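Local coordinates for protein tungsten formylmethanofuran dehydrogenase subunit E (Syntrophus aciditrophicus, PDB 3D00) that binds zinc through a C-terminal treble-clef finger and, as an FmdE-like protein, is probably connected with formylmethanofuran dehydrogenase, though its precise role is not established, at residues 48-56 with 68-78. Residues are numbered along the deposited sequence; the frame is centred on the assembly and turned at random.
Sequences ILYDAICET and TPCTFGNGWLT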
loop_
_atom_site.group_PDB
_atom_site.type_symbol
_atom_site.label_atom_id
_atom_site.label_comp_id
_atom_site.label_asym_id
_atom_site.label_seq_id
_atom_site.Cartn_x
_atom_site.Cartn_y
_atom_site.Cartn_z
ATOM N N ILE A 48 -18.774 5.890 -11.913
ATOM C CA ILE A 48 -18.768 4.487 -11.429
ATOM C C ILE A 48 -17.786 4.274 -10.303
ATOM O O ILE A 48 -16.830 5.049 -10.150
ATOM C CB ILE A 48 -18.512 3.434 -12.567
ATOM C CG1 ILE A 48 -17.035 3.369 -12.975
ATOM C CG2 ILE A 48 -19.405 3.747 -13.786
ATOM C CD1 ILE A 48 -16.591 1.980 -13.412
ATOM N N LEU A 49 -18.028 3.195 -9.561
ATOM C CA LEU A 49 -17.178 2.743 -8.442
ATOM C C LEU A 49 -16.158 1.721 -8.942
ATOM O O LEU A 49 -16.514 0.631 -9.439
ATOM C CB LEU A 49 -18.020 2.116 -7.299
ATOM N N TYR A 50 -14.883 2.066 -8.790
ATOM C CA TYR A 50 -13.832 1.290 -9.395
ATOM C C TYR A 50 -12.832 0.815 -8.354
ATOM O O TYR A 50 -12.580 1.499 -7.370
ATOM C CB TYR A 50 -13.169 2.111 -10.524
ATOM C CG TYR A 50 -12.481 3.426 -10.139
ATOM C CD1 TYR A 50 -11.214 3.423 -9.617
ATOM C CD2 TYR A 50 -13.090 4.657 -10.346
ATOM C CE1 TYR A 50 -10.576 4.576 -9.269
ATOM C CE2 TYR A 50 -12.445 5.835 -10.022
ATOM C CZ TYR A 50 -11.179 5.771 -9.469
ATOM O OH TYR A 50 -10.467 6.897 -9.123
ATOM N N ASP A 51 -12.284 -0.370 -8.578
ATOM C CA ASP A 51 -11.084 -0.803 -7.886
ATOM C C ASP A 51 -9.822 -0.582 -8.735
ATOM O O ASP A 51 -9.892 -0.276 -9.898
ATOM C CB ASP A 51 -11.225 -2.275 -7.433
ATOM C CG ASP A 51 -12.053 -2.433 -6.123
ATOM O OD1 ASP A 51 -12.657 -1.452 -5.643
ATOM O OD2 ASP A 51 -12.077 -3.560 -5.572
ATOM N N ALA A 52 -8.651 -0.736 -8.148
ATOM C CA ALA A 52 -7.401 -0.508 -8.898
ATOM C C ALA A 52 -6.448 -1.696 -8.765
ATOM O O ALA A 52 -6.469 -2.374 -7.774
ATOM C CB ALA A 52 -6.758 0.773 -8.408
ATOM N N ILE A 53 -5.638 -1.944 -9.784
ATOM C CA ILE A 53 -4.545 -2.919 -9.735
ATOM C C ILE A 53 -3.277 -2.269 -10.250
ATOM O O ILE A 53 -3.294 -1.691 -11.344
ATOM C CB ILE A 53 -4.805 -4.166 -10.633
ATOM C CG1 ILE A 53 -5.775 -5.134 -9.992
ATOM C CG2 ILE A 53 -3.516 -4.962 -10.870
ATOM C CD1 ILE A 53 -6.680 -5.667 -10.985
ATOM N N CYS A 54 -2.196 -2.308 -9.459
ATOM C CA CYS A 54 -0.855 -1.939 -9.944
ATOM C C CYS A 54 -0.045 -3.186 -10.148
ATOM O O CYS A 54 -0.074 -4.036 -9.293
ATOM C CB CYS A 54 -0.100 -1.099 -8.932
ATOM S SG CYS A 54 -0.802 0.495 -8.777
ATOM N N GLU A 55 0.689 -3.270 -11.258
ATOM C CA GLU A 55 1.451 -4.435 -11.612
ATOM C C GLU A 55 2.901 -4.294 -11.243
ATOM O O GLU A 55 3.729 -5.115 -11.620
ATOM C CB GLU A 55 1.297 -4.730 -13.093
ATOM C CG GLU A 55 -0.133 -4.670 -13.500
ATOM C CD GLU A 55 -0.406 -5.077 -14.915
ATOM O OE1 GLU A 55 0.461 -5.612 -15.630
ATOM O OE2 GLU A 55 -1.560 -4.863 -15.294
ATOM N N THR A 56 3.212 -3.236 -10.512
ATOM C CA THR A 56 4.512 -3.083 -9.880
ATOM C C THR A 56 4.276 -2.498 -8.489
ATOM O O THR A 56 3.313 -1.784 -8.277
ATOM C CB THR A 56 5.481 -2.188 -10.718
ATOM O OG1 THR A 56 6.714 -2.115 -10.027
ATOM C CG2 THR A 56 4.967 -0.726 -10.922
ATOM N N THR A 68 -7.033 8.467 -6.005
ATOM C CA THR A 68 -8.250 7.681 -6.110
ATOM C C THR A 68 -8.651 7.284 -4.694
ATOM O O THR A 68 -7.872 7.472 -3.778
ATOM C CB THR A 68 -8.024 6.378 -6.913
ATOM O OG1 THR A 68 -7.227 5.503 -6.139
ATOM C CG2 THR A 68 -7.290 6.599 -8.277
ATOM N N PRO A 69 -9.890 6.806 -4.506
ATOM C CA PRO A 69 -10.282 6.277 -3.191
ATOM C C PRO A 69 -9.700 4.941 -2.839
ATOM O O PRO A 69 -9.879 4.498 -1.687
ATOM C CB PRO A 69 -11.836 6.204 -3.264
ATOM C CG PRO A 69 -12.241 6.754 -4.530
ATOM C CD PRO A 69 -11.042 6.854 -5.441
ATOM N N CYS A 70 -9.011 4.298 -3.801
ATOM C CA CYS A 70 -8.455 2.984 -3.617
ATOM C C CYS A 70 -7.151 3.096 -2.859
ATOM O O CYS A 70 -6.196 3.742 -3.319
ATOM C CB CYS A 70 -8.218 2.296 -4.973
ATOM S SG CYS A 70 -9.639 2.369 -6.101
ATOM N N THR A 71 -7.077 2.407 -1.733
ATOM C CA THR A 71 -5.856 2.345 -0.959
ATOM C C THR A 71 -5.476 0.906 -0.700
ATOM O O THR A 71 -6.283 -0.004 -0.792
ATOM C CB THR A 71 -5.942 3.144 0.386
ATOM O OG1 THR A 71 -6.712 2.437 1.350
ATOM C CG2 THR A 71 -6.550 4.495 0.170
ATOM N N PHE A 72 -4.222 0.713 -0.349
ATOM C CA PHE A 72 -3.774 -0.584 0.040
ATOM C C PHE A 72 -4.530 -1.117 1.278
ATOM O O PHE A 72 -4.968 -2.263 1.284
ATOM C CB PHE A 72 -2.278 -0.613 0.321
ATOM C CG PHE A 72 -1.741 -1.983 0.266
ATOM C CD1 PHE A 72 -1.327 -2.519 -0.941
ATOM C CD2 PHE A 72 -1.792 -2.804 1.370
ATOM C CE1 PHE A 72 -0.925 -3.838 -1.022
ATOM C CE2 PHE A 72 -1.375 -4.117 1.279
ATOM C CZ PHE A 72 -0.967 -4.627 0.089
ATOM N N GLY A 73 -4.693 -0.267 2.293
ATOM C CA GLY A 73 -5.419 -0.642 3.497
ATOM C C GLY A 73 -6.935 -0.878 3.398
ATOM O O GLY A 73 -7.471 -1.548 4.269
ATOM N N ASN A 74 -7.646 -0.333 2.400
ATOM C CA ASN A 74 -9.116 -0.600 2.246
ATOM C C ASN A 74 -9.411 -1.719 1.256
ATOM O O ASN A 74 -10.566 -2.134 1.036
ATOM C CB ASN A 74 -9.931 0.667 1.920
ATOM C CG ASN A 74 -9.611 1.273 0.586
ATOM O OD1 ASN A 74 -9.021 0.645 -0.286
ATOM N ND2 ASN A 74 -9.999 2.518 0.419
ATOM N N GLY A 75 -8.336 -2.207 0.674
ATOM C CA GLY A 75 -8.363 -3.346 -0.205
ATOM C C GLY A 75 -8.846 -3.044 -1.593
ATOM O O GLY A 75 -8.946 -3.954 -2.398
ATOM N N TRP A 76 -9.168 -1.790 -1.888
ATOM C CA TRP A 76 -9.656 -1.454 -3.229
ATOM C C TRP A 76 -8.478 -1.368 -4.192
ATOM O O TRP A 76 -8.657 -1.552 -5.380
ATOM C CB TRP A 76 -10.500 -0.188 -3.242
ATOM C CG TRP A 76 -11.741 -0.270 -2.324
ATOM C CD1 TRP A 76 -12.312 -1.395 -1.793
ATOM C CD2 TRP A 76 -12.529 0.829 -1.861
ATOM N NE1 TRP A 76 -13.396 -1.059 -1.021
ATOM C CE2 TRP A 76 -13.548 0.298 -1.035
ATOM C CE3 TRP A 76 -12.473 2.213 -2.065
ATOM C CZ2 TRP A 76 -14.506 1.105 -0.407
ATOM C CZ3 TRP A 76 -13.420 3.027 -1.441
ATOM C CH2 TRP A 76 -14.430 2.467 -0.621
ATOM N N LEU A 77 -7.263 -1.130 -3.664
ATOM C CA LEU A 77 -6.024 -1.299 -4.428
ATOM C C LEU A 77 -5.375 -2.643 -4.139
ATOM O O LEU A 77 -5.076 -2.961 -2.959
ATOM C CB LEU A 77 -5.022 -0.223 -4.076
ATOM C CG LEU A 77 -3.628 -0.242 -4.727
ATOM C CD1 LEU A 77 -3.643 -0.242 -6.270
ATOM C CD2 LEU A 77 -2.747 0.878 -4.202
ATOM N N THR A 78 -5.142 -3.393 -5.217
ATOM C CA THR A 78 -4.333 -4.601 -5.227
ATOM C C THR A 78 -3.018 -4.293 -5.958
ATOM O O THR A 78 -3.005 -3.645 -6.983
ATOM C CB THR A 78 -5.140 -5.763 -5.917
ATOM O OG1 THR A 78 -6.216 -6.126 -5.054
ATOM C CG2 THR A 78 -4.320 -7.035 -6.163
HETATM O O HOH W 1 -8.011 -4.479 -6.831
#
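Ala52 CB sits between two apolar neighbours from residues 68-78, with Leu77 CD1 at 3.9 Å and Cys70 SG at 4.0 Å. With chi1 at 178°, CG of Leu77 points opposite the backbone N, and the next torsion brings CD1 to Cys54 SG as well. Val64 of helix 60-67 packs on Ala52 and Cys54 from the same side. Cys70 SG extends the apolar patch to Tyr50, lying obliquely beside the ring, 4.0 Å from CE1, in a sulfur-aromatic contact. The far end of that ring meets the chain just after the helix: Thr68 CG2 lies in the ring plane at its edge, 3.3 Å from Tyr50 OH, and Pro69 CD approaches the same hydroxyl. Were Tyr50 an alanine, Thr68, Pro69 and Cys70 would probably lose their aromatic neighbour and a gap would open toward Val41 of helix 28-42. The connection illustrates the beta-alpha-beta crossover: strand 50-54 runs into helix 60-67, and the chain returns as strand 77-79, parallel to the first and, within this chain, at the edge of the mixed sheet of the FmdE core. Ala52 N donates to Trp76 O at 2.9 Å with an almost straight N-H...O angle of 176°, Ala52 O accepts from Thr78 N, and Cys54 N donates to Thr78 O. A water also donates to Ala52 O and is hydrogen-bonded to Thr78 OG1, giving that carbonyl a second polar partner. On the opposite face from Ala52 and Leu77, Ile53 CG1 runs alongside Thr78 CB, 4.2 Å away. Farther out, the Asp51 side chain crosses that of Trp76 at about a right angle, the carboxylate and indole planes 21° apart, with OD1 lying 3.5 Å from Trp76 CB. Lys92 joins the pair through a salt bridge to Asp51 OD1 and a cation-pi contact with the indole.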